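Local atomic coordinates of OBody AM3L15 (Pyrobaculum aerophilum, PDB entry 4GN5), a protein that is probably an engineered OB-fold binder built on an archaeal scaffold, and holds a chain of another protein against its sheet. Residues Ala68-Glu73 against Ile101-Lys106; Ala28-Tyr33 against Lys37-Ser42; Val21-Trp26 against Val94-Ser99. All coordinates share one frame; numbering follows the deposited sequence.

Interaction 1 of 3, residues Ala68-Glu73 against Ile101-Lys106; sequences AELSRE and IWILNK
Leu-70 and Ile-103 carry this contact, their side chains crossing obliquely. The leucine touches with one branch: its CD1 lies 3.5 Å from CG1 of Ile-103 and is about as near to the CD1 beyond it, closer than carbons usually settle. The isoleucine brings this arm over by turning CG1 anti to its own carbonyl carbon (chi1 -57°), while CG2 takes the place anti to the backbone N. Leu-70 is modelled away from the usual staggered torsions (chi1 -104°, chi2 18°), so the closeness of its CD1 to Ile-103 should be read with some caution. At the margin, CB of Glu-69 comes within 4.3 Å of Ile-103 CD1. Behind this first shell, Val-66 of helix 61-67 packs on Ile-103, and Val-76 of strand 75-83 packs on Leu-70. The loop 68-73 is fastened by the bond from Ser-71 N to Asp-74 OD2 and by backbone pairing of Glu-73 with Val-27. In segment 101-106, Leu-104 and Asn-105 both face Val-75 in a classic beta bulge as the chain turns away from strand 100-103. The contact itself is wholly apolar, so between the two segments only shape and dispersion act; the polar fastenings of the loop run to other partners.

Interaction 2 of 3, residues Ala28-Tyr33 against Lys37-Ser42; sequences AHLGDY and KIVKVS
The beta hairpin of strands 26-32 and 36-42 is closed here by antiparallel pairing, the two axes 4.8 Å apart. Gly-31 and Ile-38 form a hydrogen-bonded pair, Ile-38 N to Gly-31 O at 2.9 Å and Gly-31 N to Ile-38 O in return. Next along, Lys-40 N donates to His-29 O in a nearly straight bond (172° at the hydrogen), and Ala-28 N reaches Lys-40 O at 2.8 Å. Ala-28 and His-29 thus both face Lys-40, a classic beta bulge. On one face of the sheet, Leu-30 CD2 rests 3.7 Å from Val-39 CB. Asp-32 and Lys-37 run alongside each other there: the extended lysine ends with NZ 2.6 Å from Asp-32 OD2, about 40° above the carboxylate plane, in a salt bridge beside Phe-67 of helix 61-67. The other face carries His-29, Ile-38 and Lys-40. The His-29 side chain swings away from its backbone N (chi1 -172°), and its ND1 lies 2.7 Å from a water in the ring plane that donates to Ile-38 O. Ile-38 CD1 meets the edge of the Tyr-33 ring, 4.0 Å from CE1. Lys-40 NZ bonds to backbone, and Tyr-33 OH to an acidic side chain, of the other protein's chain. Such a hairpin, with its outer face turned to a partner, is characteristic of the ligand-binding side of OB folds.

Interaction 3 of 3, residues Val21-Trp26 against Val94-Ser99; sequences VVVAGW and VEIFPS
Ile-96 turns CG1 anti to its carbonyl carbon (chi1 -69°) and then extends it (chi2 166°), which carries CD1 across to Val-21 and Val-23 while CG2 takes the place anti to the backbone N. Val-21 answers with CG2, the methyl that its chi1 of -67° leaves between backbone N and carbonyl carbon; it lies 4.1 Å from Ile-96 CD1. CG1 of Val-23 approaches the same terminal methyl at 4.2 Å, so one isoleucine carbon rests against two valines of strand 20-24, two residues apart along it. The strands do not pair directly: the nearest CA atoms, of Val-21 and Ile-96, are 8.5 Å apart, and only side chains bridge the interval. What positions them is strand 75-83, which pairs antiparallel with both strands. Its Gly-80 and Ile-78 are joined by backbone hydrogen bonds to Val-21 and Val-23. Ile-96 also touches Val-50 of strand 50-55, and Val-21 packs on Val-82, bringing further hydrophobic groups around the contact. On strand 95-98, the neighbouring Glu-95 instead forms a salt bridge through OE1 with a basic side chain of the other protein's chain. Aliphatic groups converging in this way from strands of both sheets are characteristic of the buried interior of the OB-fold beta barrel.

The three contacts occupy one OB-fold domain, their centres about 11 to 13 Å apart. Interactions 2 and 3 meet where strand 20-24 turns a corner into strand 26-32, and a probable hydrogen bond joins Trp-26 N to Ser-42 O at 2.7 Å. Interaction 1 abuts the inward face of the hairpin of interaction 2, with Leu-70 O 3.5 Å from Leu-30 CD1. Strands 95-98 and 100-103 follow each other in the chain and both pair with strand 75-83, connecting interactions 3 and 1 through one sheet. The other protein's chain is met by residues of interactions 2 and 3, whereas it does not touch the segments of interaction 1.

Interaction 1 of 3, residues Ala68-Glu73 against Ile101-Lys106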
loop_
_atom_site.group_PDB
_atom_site.type_symbol
_atom_site.label_atom_id
_atom_site.label_comp_id
_atom_site.label_asym_id
_atom_site.label_seq_id
_atom_site.Cartn_x
_atom_site.Cartn_y
_atom_site.Cartn_z
ATOM N N ALA A 68 10.927 -0.730 9.115
ATOM C CA ALA A 68 12.012 0.134 8.666
ATOM C C ALA A 68 13.413 -0.523 8.584
ATOM O O ALA A 68 14.247 -0.035 7.802
ATOM C CB ALA A 68 12.059 1.384 9.545
ATOM N N GLU A 69 13.668 -1.568 9.399
ATOM C CA GLU A 69 14.969 -2.281 9.422
ATOM C C GLU A 69 14.967 -3.467 8.459
ATOM O O GLU A 69 16.012 -4.065 8.187
ATOM C CB GLU A 69 15.312 -2.798 10.827
ATOM C CG GLU A 69 15.174 -1.799 11.963
ATOM C CD GLU A 69 16.274 -0.762 11.973
ATOM O OE1 GLU A 69 16.011 0.381 11.562
ATOM O OE2 GLU A 69 17.396 -1.090 12.384
ATOM N N LEU A 70 13.810 -3.807 7.914
ATOM C CA LEU A 70 13.675 -4.935 6.996
ATOM C C LEU A 70 14.268 -4.732 5.611
ATOM O O LEU A 70 14.182 -3.661 5.049
ATOM C CB LEU A 70 12.214 -5.283 6.834
ATOM C CG LEU A 70 11.493 -6.443 7.463
ATOM C CD1 LEU A 70 12.185 -7.065 8.623
ATOM C CD2 LEU A 70 10.134 -5.996 7.860
ATOM N N SER A 71 14.827 -5.811 5.062
ATOM C CA SER A 71 15.284 -5.854 3.669
ATOM C C SER A 71 14.795 -7.175 3.037
ATOM O O SER A 71 14.613 -8.176 3.733
ATOM C CB SER A 71 16.807 -5.769 3.620
ATOM O OG SER A 71 17.260 -4.511 4.097
ATOM N N ARG A 72 14.680 -7.200 1.727
ATOM C CA ARG A 72 14.445 -8.434 1.015
ATOM C C ARG A 72 15.455 -9.486 1.420
ATOM O O ARG A 72 16.597 -9.163 1.665
ATOM C CB ARG A 72 14.542 -8.210 -0.489
ATOM C CG ARG A 72 13.442 -7.398 -1.050
ATOM C CD ARG A 72 13.442 -7.372 -2.528
ATOM N NE ARG A 72 13.400 -8.712 -3.046
ATOM N NH1 ARG A 72 11.469 -8.427 -4.282
ATOM N NH2 ARG A 72 12.573 -10.449 -4.252
ATOM N N GLU A 73 14.996 -10.730 1.447
ATOM C CA GLU A 73 15.784 -11.908 1.779
ATOM C C GLU A 73 16.164 -11.970 3.297
ATOM O O GLU A 73 16.877 -12.900 3.699
ATOM C CB GLU A 73 17.034 -12.035 0.872
ATOM C CG GLU A 73 16.760 -12.122 -0.645
ATOM C CD GLU A 73 17.960 -11.754 -1.446
ATOM O OE1 GLU A 73 19.097 -11.993 -0.962
ATOM O OE2 GLU A 73 17.800 -11.222 -2.575
ATOM N N ILE A 101 7.017 -8.786 14.924
ATOM C CA ILE A 101 7.909 -9.083 13.808
ATOM C C ILE A 101 9.318 -9.240 14.339
ATOM O O ILE A 101 9.874 -8.282 14.869
ATOM C CB ILE A 101 7.877 -7.977 12.737
ATOM C CG1 ILE A 101 6.453 -7.800 12.181
ATOM C CG2 ILE A 101 8.956 -8.266 11.642
ATOM C CD1 ILE A 101 6.264 -6.576 11.187
ATOM N N TRP A 102 9.900 -10.412 14.164
ATOM C CA TRP A 102 11.251 -10.680 14.611
ATOM C C TRP A 102 12.234 -10.840 13.451
ATOM O O TRP A 102 11.948 -11.546 12.526
ATOM C CB TRP A 102 11.253 -11.952 15.441
ATOM C CG TRP A 102 10.338 -12.023 16.624
ATOM C CD1 TRP A 102 9.043 -12.407 16.644
ATOM C CD2 TRP A 102 10.699 -11.777 17.981
ATOM N NE1 TRP A 102 8.562 -12.385 17.917
ATOM C CE2 TRP A 102 9.565 -12.004 18.759
ATOM C CE3 TRP A 102 11.879 -11.380 18.610
ATOM C CZ2 TRP A 102 9.576 -11.855 20.123
ATOM C CZ3 TRP A 102 11.889 -11.234 19.947
ATOM C CH2 TRP A 102 10.744 -11.466 20.700
ATOM N N ILE A 103 13.375 -10.193 13.494
ATOM C CA ILE A 103 14.360 -10.411 12.471
ATOM C C ILE A 103 15.475 -11.347 12.939
ATOM O O ILE A 103 16.299 -10.978 13.764
ATOM C CB ILE A 103 14.922 -9.106 11.990
ATOM C CG1 ILE A 103 13.778 -8.230 11.500
ATOM C CG2 ILE A 103 15.899 -9.338 10.907
ATOM C CD1 ILE A 103 13.989 -6.820 11.617
ATOM N N LEU A 104 15.492 -12.545 12.387
ATOM C CA LEU A 104 16.473 -13.556 12.757
ATOM C C LEU A 104 17.854 -13.287 12.170
ATOM O O LEU A 104 18.822 -13.313 12.898
ATOM C CB LEU A 104 16.026 -14.950 12.396
ATOM C CG LEU A 104 14.709 -15.488 12.910
ATOM C CD1 LEU A 104 14.858 -16.882 13.207
ATOM C CD2 LEU A 104 14.245 -14.759 14.109
ATOM N N ASN A 105 17.902 -13.036 10.886
ATOM C CA ASN A 105 19.055 -12.469 10.311
ATOM C C ASN A 105 18.822 -11.563 9.150
ATOM O O ASN A 105 17.959 -11.781 8.326
ATOM C CB ASN A 105 20.222 -13.438 10.134
ATOM C CG ASN A 105 19.992 -14.462 9.102
ATOM O OD1 ASN A 105 20.680 -14.504 8.101
ATOM N ND2 ASN A 105 19.063 -15.314 9.345
ATOM N N LYS A 106 19.584 -10.493 9.172
ATOM C CA LYS A 106 19.613 -9.543 8.125
ATOM C C LYS A 106 20.462 -10.113 6.992
ATOM O O LYS A 106 21.516 -10.612 7.241
ATOM C CB LYS A 106 20.222 -8.261 8.654
ATOM C CG LYS A 106 19.295 -7.382 9.415
#

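Interaction 2 of 3, residues Ala28-Tyr33 against Lys37-Ser42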
loop_
_atom_site.group_PDB
_atom_site.type_symbol
_atom_site.label_atom_id
_atom_site.label_comp_id
_atom_site.label_asym_id
_atom_site.label_seq_id
_atom_site.Cartn_x
_atom_site.Cartn_y
_atom_site.Cartn_z
ATOM N N ALA A 28 10.099 -11.787 0.912
ATOM C CA ALA A 28 9.997 -11.903 -0.562
ATOM C C ALA A 28 9.776 -10.529 -1.205
ATOM O O ALA A 28 10.107 -10.322 -2.377
ATOM C CB ALA A 28 8.805 -12.798 -0.934
ATOM N N HIS A 29 9.145 -9.603 -0.480
ATOM C CA HIS A 29 8.786 -8.311 -1.094
ATOM C C HIS A 29 8.455 -7.318 0.003
ATOM O O HIS A 29 7.937 -7.718 1.052
ATOM C CB HIS A 29 7.518 -8.464 -1.999
ATOM C CG HIS A 29 7.208 -7.235 -2.815
ATOM N ND1 HIS A 29 6.412 -6.200 -2.354
ATOM C CD2 HIS A 29 7.576 -6.895 -4.077
ATOM C CE1 HIS A 29 6.323 -5.264 -3.289
ATOM N NE2 HIS A 29 7.021 -5.661 -4.347
ATOM N N LEU A 30 8.834 -6.049 -0.211
ATOM C CA LEU A 30 8.489 -4.947 0.693
ATOM C C LEU A 30 7.897 -3.808 -0.116
ATOM O O LEU A 30 8.390 -3.480 -1.212
ATOM C CB LEU A 30 9.714 -4.413 1.436
ATOM C CG LEU A 30 10.448 -5.331 2.435
ATOM C CD1 LEU A 30 11.888 -4.749 2.701
ATOM C CD2 LEU A 30 9.636 -5.451 3.768
ATOM N N GLY A 31 6.838 -3.218 0.451
ATOM C CA GLY A 31 6.181 -2.043 -0.105
ATOM C C GLY A 31 5.863 -1.093 1.037
ATOM O O GLY A 31 5.085 -1.406 1.938
ATOM N N ASP A 32 6.494 0.075 1.013
ATOM C CA ASP A 32 6.218 1.087 1.977
ATOM C C ASP A 32 5.393 2.184 1.244
ATOM O O ASP A 32 5.919 2.860 0.355
ATOM C CB ASP A 32 7.553 1.668 2.543
ATOM C CG ASP A 32 7.335 2.758 3.571
ATOM O OD1 ASP A 32 6.249 3.401 3.547
ATOM O OD2 ASP A 32 8.261 3.011 4.419
ATOM N N TYR A 33 4.128 2.387 1.645
ATOM C CA TYR A 33 3.279 3.344 0.965
ATOM C C TYR A 33 2.839 4.380 1.935
ATOM O O TYR A 33 1.932 5.156 1.633
ATOM C CB TYR A 33 2.033 2.614 0.346
ATOM C CG TYR A 33 2.467 1.425 -0.449
ATOM C CD1 TYR A 33 2.219 0.108 0.009
ATOM C CD2 TYR A 33 3.179 1.600 -1.673
ATOM C CE1 TYR A 33 2.666 -1.040 -0.739
ATOM C CE2 TYR A 33 3.605 0.483 -2.437
ATOM C CZ TYR A 33 3.352 -0.842 -1.950
ATOM O OH TYR A 33 3.810 -1.915 -2.690
ATOM N N LYS A 37 2.020 -0.383 4.894
ATOM C CA LYS A 37 3.266 -1.005 4.525
ATOM C C LYS A 37 3.020 -2.515 4.511
ATOM O O LYS A 37 2.363 -3.001 5.367
ATOM C CB LYS A 37 4.314 -0.605 5.549
ATOM C CG LYS A 37 4.338 0.879 5.855
ATOM C CD LYS A 37 5.604 1.296 6.525
ATOM C CE LYS A 37 5.713 2.814 6.643
ATOM N NZ LYS A 37 7.066 3.408 6.709
ATOM N N ILE A 38 3.528 -3.228 3.525
ATOM C CA ILE A 38 3.244 -4.653 3.366
ATOM C C ILE A 38 4.567 -5.391 3.222
ATOM O O ILE A 38 5.420 -4.991 2.445
ATOM C CB ILE A 38 2.345 -4.910 2.134
ATOM C CG1 ILE A 38 1.041 -4.088 2.236
ATOM C CG2 ILE A 38 2.035 -6.399 1.990
ATOM C CD1 ILE A 38 0.286 -3.866 0.828
ATOM N N VAL A 39 4.751 -6.442 4.012
ATOM C CA VAL A 39 5.867 -7.340 3.848
ATOM C C VAL A 39 5.257 -8.711 3.476
ATOM O O VAL A 39 4.307 -9.202 4.148
ATOM C CB VAL A 39 6.792 -7.384 5.114
ATOM C CG1 VAL A 39 5.990 -7.400 6.347
ATOM C CG2 VAL A 39 7.744 -8.647 5.115
ATOM N N LYS A 40 5.771 -9.291 2.385
ATOM C CA LYS A 40 5.332 -10.605 1.937
ATOM C C LYS A 40 6.397 -11.644 2.332
ATOM O O LYS A 40 7.578 -11.393 2.130
ATOM C CB LYS A 40 5.136 -10.580 0.437
ATOM C CG LYS A 40 4.231 -9.477 -0.029
ATOM C CD LYS A 40 3.794 -9.766 -1.484
ATOM C CE LYS A 40 2.989 -8.545 -1.899
ATOM N NZ LYS A 40 2.346 -8.805 -3.195
ATOM N N VAL A 41 5.964 -12.777 2.884
ATOM C CA VAL A 41 6.867 -13.823 3.444
ATOM C C VAL A 41 6.751 -15.074 2.623
ATOM O O VAL A 41 5.642 -15.545 2.339
ATOM C CB VAL A 41 6.507 -14.210 4.938
ATOM C CG1 VAL A 41 7.488 -15.275 5.527
ATOM C CG2 VAL A 41 6.568 -12.983 5.773
ATOM N N SER A 42 7.909 -15.633 2.268
ATOM C CA SER A 42 7.933 -16.908 1.602
ATOM C C SER A 42 8.782 -17.851 2.427
ATOM O O SER A 42 9.725 -17.421 3.087
ATOM C CB SER A 42 8.502 -16.775 0.182
ATOM O OG SER A 42 7.611 -15.972 -0.605
HETATM O O HOH W 1 4.671 -6.086 -0.313
#

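Interaction 3 of 3, residues Val21-Trp26 against Val94-Ser99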
loop_
_atom_site.group_PDB
_atom_site.type_symbol
_atom_site.label_atom_id
_atom_site.label_comp_id
_atom_site.label_asym_id
_atom_site.label_seq_id
_atom_site.Cartn_x
_atom_site.Cartn_y
_atom_site.Cartn_z
ATOM N N VAL A 21 -1.466 -16.986 13.923
ATOM C CA VAL A 21 -0.483 -17.863 13.286
ATOM C C VAL A 21 0.895 -17.295 13.511
ATOM O O VAL A 21 1.047 -16.102 13.788
ATOM C CB VAL A 21 -0.678 -17.893 11.762
ATOM C CG1 VAL A 21 -2.001 -18.569 11.422
ATOM C CG2 VAL A 21 -0.594 -16.418 11.145
ATOM N N VAL A 22 1.919 -18.142 13.378
ATOM C CA VAL A 22 3.268 -17.635 13.337
ATOM C C VAL A 22 3.869 -18.145 12.037
ATOM O O VAL A 22 3.870 -19.350 11.800
ATOM C CB VAL A 22 4.130 -18.054 14.580
ATOM C CG1 VAL A 22 5.585 -17.581 14.419
ATOM C CG2 VAL A 22 3.519 -17.551 15.919
ATOM N N VAL A 23 4.344 -17.223 11.193
ATOM C CA VAL A 23 5.035 -17.616 9.978
ATOM C C VAL A 23 6.516 -17.281 10.108
ATOM O O VAL A 23 6.900 -16.391 10.870
ATOM C CB VAL A 23 4.413 -17.005 8.672
ATOM C CG1 VAL A 23 3.004 -17.517 8.478
ATOM C CG2 VAL A 23 4.423 -15.459 8.716
ATOM N N ALA A 24 7.328 -18.031 9.371
ATOM C CA ALA A 24 8.794 -17.936 9.395
ATOM C C ALA A 24 9.316 -18.201 7.969
ATOM O O ALA A 24 8.971 -19.200 7.359
ATOM C CB ALA A 24 9.370 -18.946 10.386
ATOM N N GLY A 25 10.164 -17.331 7.446
ATOM C CA GLY A 25 10.631 -17.544 6.071
ATOM C C GLY A 25 11.445 -16.316 5.743
ATOM O O GLY A 25 11.944 -15.642 6.666
ATOM N N TRP A 26 11.613 -16.017 4.467
ATOM C CA TRP A 26 12.346 -14.824 4.128
ATOM C C TRP A 26 11.433 -13.716 3.631
ATOM O O TRP A 26 10.272 -13.954 3.260
ATOM C CB TRP A 26 13.459 -15.107 3.106
ATOM C CG TRP A 26 12.953 -15.694 1.820
ATOM C CD1 TRP A 26 12.613 -15.012 0.657
ATOM C CD2 TRP A 26 12.686 -17.085 1.578
ATOM N NE1 TRP A 26 12.143 -15.933 -0.289
ATOM C CE2 TRP A 26 12.211 -17.199 0.239
ATOM C CE3 TRP A 26 12.881 -18.264 2.339
ATOM C CZ2 TRP A 26 11.901 -18.440 -0.348
ATOM C CZ3 TRP A 26 12.592 -19.508 1.741
ATOM C CH2 TRP A 26 12.082 -19.575 0.414
ATOM N N VAL A 94 -6.000 -13.780 1.625
ATOM C CA VAL A 94 -5.677 -13.639 3.012
ATOM C C VAL A 94 -4.852 -12.366 3.225
ATOM O O VAL A 94 -4.173 -11.859 2.267
ATOM C CB VAL A 94 -4.920 -14.914 3.572
ATOM C CG1 VAL A 94 -5.852 -16.186 3.637
ATOM C CG2 VAL A 94 -3.622 -15.254 2.738
ATOM N N GLU A 95 -4.835 -11.910 4.474
ATOM C CA GLU A 95 -3.954 -10.840 4.957
ATOM C C GLU A 95 -3.576 -11.277 6.368
ATOM O O GLU A 95 -4.367 -11.946 7.040
ATOM C CB GLU A 95 -4.737 -9.493 5.078
ATOM C CG GLU A 95 -5.443 -9.099 3.742
ATOM C CD GLU A 95 -6.180 -7.751 3.804
ATOM O OE1 GLU A 95 -6.424 -7.160 2.750
ATOM O OE2 GLU A 95 -6.565 -7.322 4.897
ATOM N N ILE A 96 -2.376 -10.910 6.816
ATOM C CA ILE A 96 -1.944 -11.161 8.192
ATOM C C ILE A 96 -1.708 -9.783 8.801
ATOM O O ILE A 96 -0.940 -8.972 8.246
ATOM C CB ILE A 96 -0.658 -12.066 8.299
ATOM C CG1 ILE A 96 -0.970 -13.517 7.866
ATOM C CG2 ILE A 96 -0.125 -12.013 9.743
ATOM C CD1 ILE A 96 0.228 -14.443 7.607
ATOM N N PHE A 97 -2.403 -9.518 9.904
ATOM C CA PHE A 97 -2.124 -8.357 10.727
ATOM C C PHE A 97 -1.215 -8.711 11.911
ATOM O O PHE A 97 -1.631 -9.424 12.844
ATOM C CB PHE A 97 -3.452 -7.621 11.129
ATOM C CG PHE A 97 -4.097 -6.915 9.981
ATOM C CD1 PHE A 97 -3.778 -5.577 9.690
ATOM C CD2 PHE A 97 -4.969 -7.575 9.129
ATOM C CE1 PHE A 97 -4.320 -4.929 8.643
ATOM C CE2 PHE A 97 -5.540 -6.919 8.047
ATOM C CZ PHE A 97 -5.234 -5.585 7.792
ATOM N N PRO A 98 0.055 -8.229 11.868
ATOM C CA PRO A 98 1.042 -8.678 12.818
ATOM C C PRO A 98 0.904 -8.060 14.214
ATOM O O PRO A 98 0.510 -6.894 14.369
ATOM C CB PRO A 98 2.360 -8.220 12.192
ATOM C CG PRO A 98 2.006 -6.944 11.504
ATOM C CD PRO A 98 0.596 -7.199 10.957
ATOM N N SER A 99 1.294 -8.851 15.202
ATOM C CA SER A 99 1.560 -8.326 16.522
ATOM C C SER A 99 3.052 -8.407 16.872
ATOM O O SER A 99 3.539 -7.633 17.716
ATOM C CB SER A 99 0.737 -9.074 17.542
ATOM O OG SER A 99 1.195 -10.390 17.634
#